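Local coordinates for protein probable porin (Pseudomonas aeruginosa, PDB 4FT6) that probably forms an outer-membrane beta-barrel channel of the OprD porin family that lets small solutes cross the outer membrane, at residues L121-R126 against Y210-Y215. Numbering follows the deposited sequence.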
loop_
_atom_site.group_PDB
_atom_site.type_symbol
_atom_site.label_atom_id
_atom_site.label_comp_id
_atom_site.label_asym_id
_atom_site.label_seq_id
_atom_site.Cartn_x
_atom_site.Cartn_y
_atom_site.Cartn_z
ATOM N N LEU A 121 -2.216 -1.418 -7.824
ATOM C CA LEU A 121 -3.457 -1.910 -8.411
ATOM C C LEU A 121 -4.445 -2.268 -7.304
ATOM O O LEU A 121 -4.032 -2.763 -6.251
ATOM C CB LEU A 121 -3.153 -3.156 -9.257
ATOM C CG LEU A 121 -2.870 -3.025 -10.755
ATOM C CD1 LEU A 121 -2.272 -1.678 -11.116
ATOM C CD2 LEU A 121 -1.960 -4.160 -11.215
ATOM N N PRO A 122 -5.756 -2.050 -7.546
ATOM C CA PRO A 122 -6.777 -2.267 -6.509
ATOM C C PRO A 122 -6.762 -3.721 -6.076
ATOM O O PRO A 122 -7.147 -4.081 -4.959
ATOM C CB PRO A 122 -8.103 -1.952 -7.246
ATOM C CG PRO A 122 -7.706 -1.215 -8.517
ATOM C CD PRO A 122 -6.369 -1.798 -8.866
ATOM N N ILE A 123 -6.295 -4.549 -6.999
ATOM C CA ILE A 123 -6.244 -5.985 -6.847
ATOM C C ILE A 123 -4.832 -6.425 -6.402
ATOM O O ILE A 123 -4.591 -7.587 -6.051
ATOM C CB ILE A 123 -6.675 -6.643 -8.193
ATOM C CG1 ILE A 123 -7.579 -7.825 -7.913
ATOM C CG2 ILE A 123 -5.479 -6.957 -9.151
ATOM C CD1 ILE A 123 -8.835 -7.393 -7.240
ATOM N N LEU A 124 -3.896 -5.485 -6.411
ATOM C CA LEU A 124 -2.504 -5.797 -6.091
ATOM C C LEU A 124 -1.789 -4.485 -5.828
ATOM O O LEU A 124 -1.230 -3.868 -6.748
ATOM C CB LEU A 124 -1.798 -6.566 -7.227
ATOM C CG LEU A 124 -0.350 -6.983 -6.914
ATOM C CD1 LEU A 124 -0.320 -8.148 -5.944
ATOM C CD2 LEU A 124 0.436 -7.333 -8.163
ATOM N N LEU A 125 -1.833 -4.058 -4.571
ATOM C CA LEU A 125 -1.319 -2.758 -4.164
ATOM C C LEU A 125 0.024 -2.959 -3.469
ATOM O O LEU A 125 0.049 -3.503 -2.348
ATOM C CB LEU A 125 -2.296 -2.130 -3.172
ATOM C CG LEU A 125 -2.671 -0.662 -3.354
ATOM C CD1 LEU A 125 -3.187 -0.051 -2.037
ATOM C CD2 LEU A 125 -1.480 0.094 -3.893
ATOM N N ARG A 126 1.130 -2.525 -4.088
ATOM C CA ARG A 126 2.446 -2.749 -3.465
ATOM C C ARG A 126 2.584 -2.017 -2.119
ATOM O O ARG A 126 2.221 -0.848 -1.998
ATOM C CB ARG A 126 3.620 -2.442 -4.427
ATOM C CG ARG A 126 3.879 -0.971 -4.788
ATOM C CD ARG A 126 4.791 -0.276 -3.789
ATOM N NE ARG A 126 4.166 0.981 -3.386
ATOM C CZ ARG A 126 4.580 2.173 -3.787
ATOM N NH1 ARG A 126 5.645 2.274 -4.569
ATOM N NH2 ARG A 126 3.941 3.256 -3.393
ATOM N N TYR A 210 -6.699 -18.820 -5.476
ATOM C CA TYR A 210 -7.928 -18.034 -5.553
ATOM C C TYR A 210 -8.180 -17.291 -6.866
ATOM O O TYR A 210 -7.286 -17.159 -7.726
ATOM C CB TYR A 210 -8.077 -17.085 -4.353
ATOM C CG TYR A 210 -7.250 -15.801 -4.360
ATOM C CD1 TYR A 210 -7.501 -14.778 -5.266
ATOM C CD2 TYR A 210 -6.266 -15.579 -3.400
ATOM C CE1 TYR A 210 -6.756 -13.585 -5.247
ATOM C CE2 TYR A 210 -5.526 -14.383 -3.370
ATOM C CZ TYR A 210 -5.776 -13.397 -4.292
ATOM O OH TYR A 210 -5.038 -12.236 -4.250
ATOM N N ARG A 211 -9.431 -16.832 -6.985
ATOM C CA ARG A 211 -9.911 -15.949 -8.039
ATOM C C ARG A 211 -10.593 -14.794 -7.315
ATOM O O ARG A 211 -11.374 -15.013 -6.380
ATOM C CB ARG A 211 -10.923 -16.683 -8.936
ATOM C CG ARG A 211 -11.494 -15.842 -10.087
ATOM C CD ARG A 211 -12.640 -16.563 -10.783
ATOM N N GLN A 212 -10.295 -13.564 -7.717
ATOM C CA GLN A 212 -10.857 -12.417 -7.020
ATOM C C GLN A 212 -11.401 -11.394 -7.997
ATOM O O GLN A 212 -10.688 -10.954 -8.903
ATOM C CB GLN A 212 -9.795 -11.772 -6.113
ATOM C CG GLN A 212 -10.210 -10.473 -5.397
ATOM C CD GLN A 212 -9.121 -9.976 -4.439
ATOM O OE1 GLN A 212 -8.253 -9.175 -4.816
ATOM N NE2 GLN A 212 -9.156 -10.467 -3.196
ATOM N N ASP A 213 -12.664 -11.016 -7.810
ATOM C CA ASP A 213 -13.263 -9.955 -8.605
ATOM C C ASP A 213 -13.270 -8.690 -7.779
ATOM O O ASP A 213 -13.343 -8.750 -6.544
ATOM C CB ASP A 213 -14.699 -10.310 -8.988
ATOM C CG ASP A 213 -14.799 -11.643 -9.669
ATOM O OD1 ASP A 213 -13.789 -12.055 -10.269
ATOM O OD2 ASP A 213 -15.870 -12.284 -9.602
ATOM N N TYR A 214 -13.203 -7.544 -8.452
ATOM C CA TYR A 214 -13.317 -6.264 -7.768
ATOM C C TYR A 214 -14.134 -5.270 -8.587
ATOM O O TYR A 214 -13.858 -5.043 -9.768
ATOM C CB TYR A 214 -11.935 -5.696 -7.458
ATOM C CG TYR A 214 -11.960 -4.325 -6.819
ATOM C CD1 TYR A 214 -12.396 -4.151 -5.517
ATOM C CD2 TYR A 214 -11.530 -3.206 -7.517
ATOM C CE1 TYR A 214 -12.406 -2.893 -4.931
ATOM C CE2 TYR A 214 -11.538 -1.950 -6.945
ATOM C CZ TYR A 214 -11.974 -1.796 -5.650
ATOM O OH TYR A 214 -11.990 -0.545 -5.072
ATOM N N TYR A 215 -15.140 -4.683 -7.947
ATOM C CA TYR A 215 -16.014 -3.706 -8.586
ATOM C C TYR A 215 -15.821 -2.378 -7.886
ATOM O O TYR A 215 -15.746 -2.325 -6.652
ATOM C CB TYR A 215 -17.472 -4.116 -8.428
ATOM C CG TYR A 215 -17.750 -5.522 -8.862
ATOM C CD1 TYR A 215 -17.505 -6.586 -8.014
ATOM C CD2 TYR A 215 -18.275 -5.792 -10.114
ATOM C CE1 TYR A 215 -17.760 -7.888 -8.409
ATOM C CE2 TYR A 215 -18.536 -7.099 -10.519
ATOM C CZ TYR A 215 -18.278 -8.138 -9.660
ATOM O OH TYR A 215 -18.519 -9.437 -10.037
HETATM O O HOH W 1 -5.647 -10.156 -5.667
HETATM O O HOH W 2 -6.427 -8.140 -3.261
#
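Pro122 and Ile123, the two central residues of a type I beta turn (Leu121 to Leu124) folded into the porin beta-barrel, press against inward-pointing side chains of barrel strand 210-223. No direct hydrogen bond joins the two segments; the contact is apolar, with a water-mediated polar side. In the apolar part, Pro122 CB lies 3.4 Å from Tyr214 CE2, meeting the ring obliquely. Ile123 reaches the strand with the end of its side chain, CD1 lying 3.5 Å from Tyr214 CB as the two side chains pass in opposite directions. Phe235 of the next strand meets the Tyr214 ring with planes about 40° apart. Beside these apolar pairs, Ile123 CD1 also lies against the Gln212 amide oxygen, which an extended chain (chi1 175°, chi2 176°) carries in from the wall, from the direction opposite to the isoleucine. The amide nitrogen is held by Thr237 OG1 and Leu280 O, which should help fix the amide's rotation. In the polar part, two waters bridge turn and strand. One is 2.6 Å from Gln212 OE1 and makes only a weak bond to Ile123 O. The other lies 2.8 Å from Ile123 O and also bonds Gln212 OE1. It sits at the Tyr210 ring edge, in plane, 2.6 Å from Tyr210 OH.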